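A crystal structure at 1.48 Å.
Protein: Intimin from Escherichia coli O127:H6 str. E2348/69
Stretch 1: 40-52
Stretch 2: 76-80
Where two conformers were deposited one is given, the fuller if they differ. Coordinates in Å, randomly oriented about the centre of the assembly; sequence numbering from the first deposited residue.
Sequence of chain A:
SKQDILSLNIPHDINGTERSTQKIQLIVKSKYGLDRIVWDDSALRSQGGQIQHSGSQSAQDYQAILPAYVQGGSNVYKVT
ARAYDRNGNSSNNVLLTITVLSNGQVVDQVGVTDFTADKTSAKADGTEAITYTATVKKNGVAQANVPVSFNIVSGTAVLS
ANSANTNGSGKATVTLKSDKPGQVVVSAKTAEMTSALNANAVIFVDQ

Stretch 1 (40-52) DDSALRSQGGQIQ
Stretch 2, residues 76-80: VYKVT

A strand that turns into a helix can exchange backbone pairing for side-chain packing, and this contact in intimin is a compact example. Residues 76-80 form an extended strand, with phi between -103° and -132° and psi between 122° and 162°. Against it, residues 40-52 run through one bridge, a short helix, a turn and a second strand, burying 444 Å² in all.

Asp40 opens the segment in beta conformation (phi/psi -108/100) as the antiparallel, hydrogen-bonded partner of Thr80, their CA atoms 5.3 Å apart. The pair closes a two-bond ring: Asp40 N donates to Thr80 O at 2.9 Å, and Thr80 N to Asp40 O at 3.1 Å. Their side chains share a face of the sheet, Asp40 CB lying 3.4 Å from Thr80 OG1, with chi1 t for the aspartate and p for the threonine. The Asp40 carboxylate turns to its own stretch, where OD1 accepts from Ser42 N at 2.9 Å and from Ser42 OG (chi1 p) at 2.8 Å.

At Asp41 (-109/25) the backbone leaves the extended form. Its CA still lies 4.9 Å from the CA of Val79, but no bridge forms here. A water spans the gap instead: it accepts from Ala43 N at 2.9 Å and lies within donating reach of Lys78 O at 2.8 Å and Asp40 O at 3.2 Å. Asp41 occupies the N-cap position, yet its side chain, chi1 p, makes no capping bond and leads away from the strand. OD1 forms a salt bridge with Arg45 NE at 2.7 Å, and OD2 accepts from Ile51 N at 2.8 Å, tying the helix to the strand that follows.

The helix, beginning at Ser42 with phi near -60° and psi between -27° and -44°, is marked by Arg45 N donating to Asp41 O at 3.1 Å. Ala43 points toward the opposing strand, its CB 3.4 Å from Lys78 O and 4.3 Å from Tyr77 CB, while its carbonyl O comes to 3.3 Å from Tyr77 CD1. Leu44 (m, t) leaves its CA sideways, but its end comes nearer: CD2 lies 3.7 Å from Tyr77 CB and CG 4.0 Å from Val79 CG1. Arg45 points away.

A type I turn from Arg45 to Gly48 follows. Gln47 (m, m) sets CG 3.5 Å from Tyr77 OH, at the edge of a ring held by chi1 m and chi2 -85°. Gly48 adopts 87/8, where a CB would jam against the preceding carbonyl O. Gly49 N then donates to Leu44 O at 2.9 Å, and the chain extends again at Gln50 (-169/162), whose side chain points away.

Ile51 (-108/132; m, t) points toward strand 76-80 and completes the apolar packing, CD1 lying 3.5 Å from CG2 of Val79 (chi1 m). Gln52 (-141/153) continues the strand out of reach.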

ATOM      1  N   ASP A  40       7.814 -20.849  -5.049  1.00  8.92           N
ATOM      2  CA  ASP A  40       6.711 -21.008  -4.095  1.00 10.40           C
ATOM      3  C   ASP A  40       6.010 -19.655  -4.027  1.00 10.38           C
ATOM      4  O   ASP A  40       6.520 -18.716  -3.413  1.00  9.35           O
ATOM      5  CB  ASP A  40       7.195 -21.444  -2.718  1.00 12.00           C
ATOM      6  CG  ASP A  40       6.069 -21.473  -1.670  1.00 16.98           C
ATOM      7  OD1 ASP A  40       4.940 -21.029  -1.962  1.00 16.04           O
ATOM      8  OD2 ASP A  40       6.314 -21.950  -0.538  1.00 19.77           O
ATOM      9  N   ASP A  41       4.894 -19.530  -4.737  1.00  9.36           N
ATOM     10  CA  ASP A  41       4.094 -18.311  -4.745  1.00 10.22           C
ATOM     11  C   ASP A  41       2.767 -18.497  -4.008  1.00 11.23           C
ATOM     12  O   ASP A  41       1.799 -17.781  -4.282  1.00 10.99           O
ATOM     13  CB  ASP A  41       3.880 -17.801  -6.166  1.00  9.96           C
ATOM     14  CG  ASP A  41       3.082 -18.748  -7.021  1.00 10.89           C
ATOM     15  OD1 ASP A  41       2.678 -19.821  -6.518  1.00 13.87           O
ATOM     16  OD2 ASP A  41       2.856 -18.435  -8.219  1.00 13.70           O
ATOM     17  N   SER A  42       2.713 -19.442  -3.068  0.56 11.12           N
ATOM     18  CA  SER A  42       1.448 -19.766  -2.414  0.56 11.54           C
ATOM     19  C   SER A  42       0.848 -18.563  -1.693  0.56 10.65           C
ATOM     20  O   SER A  42      -0.378 -18.461  -1.583  0.56 11.11           O
ATOM     21  CB  SER A  42       1.646 -20.921  -1.438  0.56 13.41           C
ATOM     22  OG  SER A  42       2.579 -20.571  -0.437  0.56 14.19           O
ATOM     23  N   ALA A  43       1.686 -17.648  -1.191  1.00  9.56           N
ATOM     24  CA  ALA A  43       1.151 -16.446  -0.550  1.00 11.36           C
ATOM     25  C   ALA A  43       0.335 -15.608  -1.531  1.00 10.71           C
ATOM     26  O   ALA A  43      -0.751 -15.127  -1.189  1.00 12.03           O
ATOM     27  CB  ALA A  43       2.288 -15.621   0.049  1.00 11.96           C
ATOM     28  N   LEU A  44       0.838 -15.418  -2.755  1.00  9.15           N
ATOM     29  CA  LEU A  44       0.070 -14.690  -3.751  1.00  9.99           C
ATOM     30  C   LEU A  44      -1.196 -15.435  -4.139  1.00  9.71           C
ATOM     31  O   LEU A  44      -2.245 -14.818  -4.350  1.00 11.69           O
ATOM     32  CB  LEU A  44       0.885 -14.459  -5.029  1.00 11.21           C
ATOM     33  CG  LEU A  44       1.984 -13.421  -5.027  1.00 13.31           C
ATOM     34  CD1 LEU A  44       2.776 -13.542  -6.327  1.00 12.65           C
ATOM     35  CD2 LEU A  44       1.414 -12.024  -4.861  1.00 11.56           C
ATOM     36  N   ARG A  45      -1.111 -16.758  -4.264  1.00  8.35           N
ATOM     37  CA  ARG A  45      -2.270 -17.527  -4.708  1.00  9.54           C
ATOM     38  C   ARG A  45      -3.400 -17.487  -3.692  1.00 11.66           C
ATOM     39  O   ARG A  45      -4.562 -17.637  -4.072  1.00 11.94           O
ATOM     40  CB  ARG A  45      -1.870 -18.960  -5.044  1.00 13.55           C
ATOM     41  CG  ARG A  45      -0.905 -19.006  -6.196  1.00 16.05           C
ATOM     42  CD  ARG A  45      -0.722 -20.386  -6.782  1.00 17.16           C
ATOM     43  NE  ARG A  45       0.322 -20.316  -7.801  1.00 14.55           N
ATOM     44  CZ  ARG A  45       0.118 -20.312  -9.119  1.00 13.94           C
ATOM     45  NH1 ARG A  45      -1.104 -20.430  -9.628  1.00 15.85           N
ATOM     46  NH2 ARG A  45       1.160 -20.217  -9.931  1.00 13.72           N
ATOM     47  N   SER A  46      -3.079 -17.298  -2.412  0.57 11.23           N
ATOM     48  CA  SER A  46      -4.121 -17.172  -1.398  0.57 13.27           C
ATOM     49  C   SER A  46      -5.102 -16.069  -1.757  0.57 12.90           C
ATOM     50  O   SER A  46      -6.280 -16.129  -1.374  0.57 13.22           O
ATOM     51  CB  SER A  46      -3.487 -16.871  -0.038  0.57 14.96           C
ATOM     52  OG  SER A  46      -3.048 -15.524   0.024  0.57 17.63           O
ATOM     53  N   GLN A  47      -4.643 -15.055  -2.490  1.00 12.04           N
ATOM     54  CA  GLN A  47      -5.480 -13.926  -2.875  1.00 12.35           C
ATOM     55  C   GLN A  47      -5.655 -13.801  -4.386  1.00 14.04           C
ATOM     56  O   GLN A  47      -6.100 -12.757  -4.868  1.00 16.11           O
ATOM     57  CB  GLN A  47      -4.940 -12.631  -2.256  1.00 11.69           C
ATOM     58  CG  GLN A  47      -5.212 -12.510  -0.771  1.00 13.56           C
ATOM     59  CD  GLN A  47      -6.699 -12.447  -0.497  1.00 13.21           C
ATOM     60  OE1 GLN A  47      -7.472 -11.997  -1.343  1.00 13.39           O
ATOM     61  NE2 GLN A  47      -7.109 -12.924   0.670  1.00 15.87           N
ATOM     62  N   GLY A  48      -5.352 -14.857  -5.141  1.00 12.40           N
ATOM     63  CA  GLY A  48      -5.623 -14.877  -6.559  1.00 13.67           C
ATOM     64  C   GLY A  48      -4.542 -14.303  -7.449  1.00 12.19           C
ATOM     65  O   GLY A  48      -4.777 -14.145  -8.652  1.00 15.59           O
ATOM     66  N   GLY A  49      -3.377 -13.978  -6.903  1.00 10.95           N
ATOM     67  CA  GLY A  49      -2.244 -13.590  -7.714  1.00  9.48           C
ATOM     68  C   GLY A  49      -1.373 -14.794  -7.996  1.00  9.93           C
ATOM     69  O   GLY A  49      -1.661 -15.914  -7.576  1.00 10.73           O
ATOM     70  N   GLN A  50      -0.285 -14.559  -8.728  1.00  8.12           N
ATOM     71  CA  GLN A  50       0.590 -15.667  -9.075  1.00  9.37           C
ATOM     72  C   GLN A  50       1.880 -15.133  -9.660  1.00  8.45           C
ATOM     73  O   GLN A  50       1.968 -13.986 -10.098  1.00  8.97           O
ATOM     74  CB  GLN A  50      -0.073 -16.599 -10.091  1.00 10.75           C
ATOM     75  CG  GLN A  50      -0.319 -15.955 -11.432  1.00 13.04           C
ATOM     76  CD  GLN A  50      -1.006 -16.891 -12.399  1.00 19.10           C
ATOM     77  OE1 GLN A  50      -0.382 -17.813 -12.930  1.00 22.35           O
ATOM     78  NE2 GLN A  50      -2.285 -16.651 -12.656  1.00 21.89           N
ATOM     79  N   ILE A  51       2.889 -15.995  -9.676  0.54  8.66           N
ATOM     80  CA  ILE A  51       4.104 -15.779 -10.448  0.54  9.75           C
ATOM     81  C   ILE A  51       4.085 -16.736 -11.621  0.54  9.70           C
ATOM     82  O   ILE A  51       3.804 -17.931 -11.458  0.54 10.07           O
ATOM     83  CB  ILE A  51       5.363 -15.954  -9.588  0.54  9.55           C
ATOM     84  CG1 ILE A  51       5.595 -14.663  -8.816  0.54 11.13           C
ATOM     85  CG2 ILE A  51       6.558 -16.304 -10.469  0.54  9.94           C
ATOM     86  CD1 ILE A  51       6.388 -14.836  -7.590  0.54 10.66           C
ATOM     87  N   GLN A  52       4.368 -16.208 -12.809  1.00 10.66           N
ATOM     88  CA  GLN A  52       4.296 -16.977 -14.033  1.00 12.45           C
ATOM     89  C   GLN A  52       5.445 -16.579 -14.943  1.00 11.80           C
ATOM     90  O   GLN A  52       5.953 -15.457 -14.876  1.00 10.66           O
ATOM     91  CB  GLN A  52       2.988 -16.746 -14.802  1.00 15.40           C
ATOM     92  CG  GLN A  52       2.737 -15.295 -15.118  1.00 14.35           C
ATOM     93  CD  GLN A  52       1.457 -15.084 -15.921  1.00 20.01           C
ATOM     94  OE1 GLN A  52       1.468 -14.408 -16.941  1.00 26.61           O
ATOM     95  NE2 GLN A  52       0.388 -15.752 -15.516  1.00 22.46           N
ATOM     96  N   VAL A  76       0.907  -7.626   1.758  1.00 12.50           N
ATOM     97  CA  VAL A  76       2.307  -7.978   1.586  1.00 11.65           C
ATOM     98  C   VAL A  76       2.386  -9.485   1.400  1.00 11.70           C
ATOM     99  O   VAL A  76       1.799 -10.241   2.177  1.00 11.99           O
ATOM    100  CB  VAL A  76       3.149  -7.532   2.794  1.00 15.54           C
ATOM    101  CG1 VAL A  76       4.596  -7.910   2.596  1.00 14.76           C
ATOM    102  CG2 VAL A  76       3.042  -6.034   2.988  1.00 14.63           C
ATOM    103  N   TYR A  77       3.106  -9.919   0.371  1.00  7.91           N
ATOM    104  CA  TYR A  77       3.165 -11.325  -0.001  1.00 10.63           C
ATOM    105  C   TYR A  77       4.623 -11.724  -0.143  1.00  9.53           C
ATOM    106  O   TYR A  77       5.357 -11.109  -0.917  1.00 12.14           O
ATOM    107  CB  TYR A  77       2.412 -11.569  -1.311  1.00 11.45           C
ATOM    108  CG  TYR A  77       0.981 -11.116  -1.217  1.00 10.12           C
ATOM    109  CD1 TYR A  77       0.009 -11.951  -0.694  1.00 11.38           C
ATOM    110  CD2 TYR A  77       0.621  -9.845  -1.610  1.00 10.53           C
ATOM    111  CE1 TYR A  77      -1.301 -11.535  -0.575  1.00 14.15           C
ATOM    112  CE2 TYR A  77      -0.696  -9.416  -1.503  1.00 11.52           C
ATOM    113  CZ  TYR A  77      -1.642 -10.266  -0.992  1.00 11.91           C
ATOM    114  OH  TYR A  77      -2.946  -9.850  -0.867  1.00 11.54           O
ATOM    115  N   LYS A  78       5.035 -12.744   0.600  1.00  8.64           N
ATOM    116  CA  LYS A  78       6.410 -13.223   0.584  1.00  9.27           C
ATOM    117  C   LYS A  78       6.432 -14.499  -0.244  1.00  9.59           C
ATOM    118  O   LYS A  78       5.697 -15.451   0.055  1.00 11.40           O
ATOM    119  CB  LYS A  78       6.896 -13.526   2.001  1.00 13.27           C
ATOM    120  CG  LYS A  78       6.855 -12.339   2.957  1.00 17.99           C
ATOM    121  CD  LYS A  78       8.050 -11.431   2.847  1.00 22.46           C
ATOM    122  CE  LYS A  78       7.975 -10.303   3.874  1.00 27.54           C
ATOM    123  NZ  LYS A  78       9.097  -9.333   3.735  1.00 29.96           N
ATOM    124  N   VAL A  79       7.249 -14.512  -1.304  1.00  8.15           N
ATOM    125  CA  VAL A  79       7.385 -15.666  -2.178  1.00  7.41           C
ATOM    126  C   VAL A  79       8.874 -15.991  -2.280  1.00  8.38           C
ATOM    127  O   VAL A  79       9.735 -15.171  -1.957  1.00  7.64           O
ATOM    128  CB  VAL A  79       6.795 -15.417  -3.581  1.00  8.67           C
ATOM    129  CG1 VAL A  79       5.335 -14.989  -3.482  1.00  9.66           C
ATOM    130  CG2 VAL A  79       7.604 -14.353  -4.313  1.00 10.93           C
ATOM    131  N   THR A  80       9.180 -17.212  -2.732  1.00  5.71           N
ATOM    132  CA  THR A  80      10.558 -17.654  -2.796  1.00  7.25           C
ATOM    133  C   THR A  80      10.865 -18.271  -4.157  1.00  5.13           C
ATOM    134  O   THR A  80      10.015 -18.915  -4.773  1.00  6.59           O
ATOM    135  CB  THR A  80      10.923 -18.661  -1.688  1.00 11.54           C
ATOM    136  OG1 THR A  80       9.952 -19.709  -1.645  1.00 15.35           O
ATOM    137  CG2 THR A  80      10.997 -17.961  -0.340  1.00 13.43           C
TER
HETATM  138  O   HOH W   1       4.581 -17.799  -1.082  1.00 14.70           O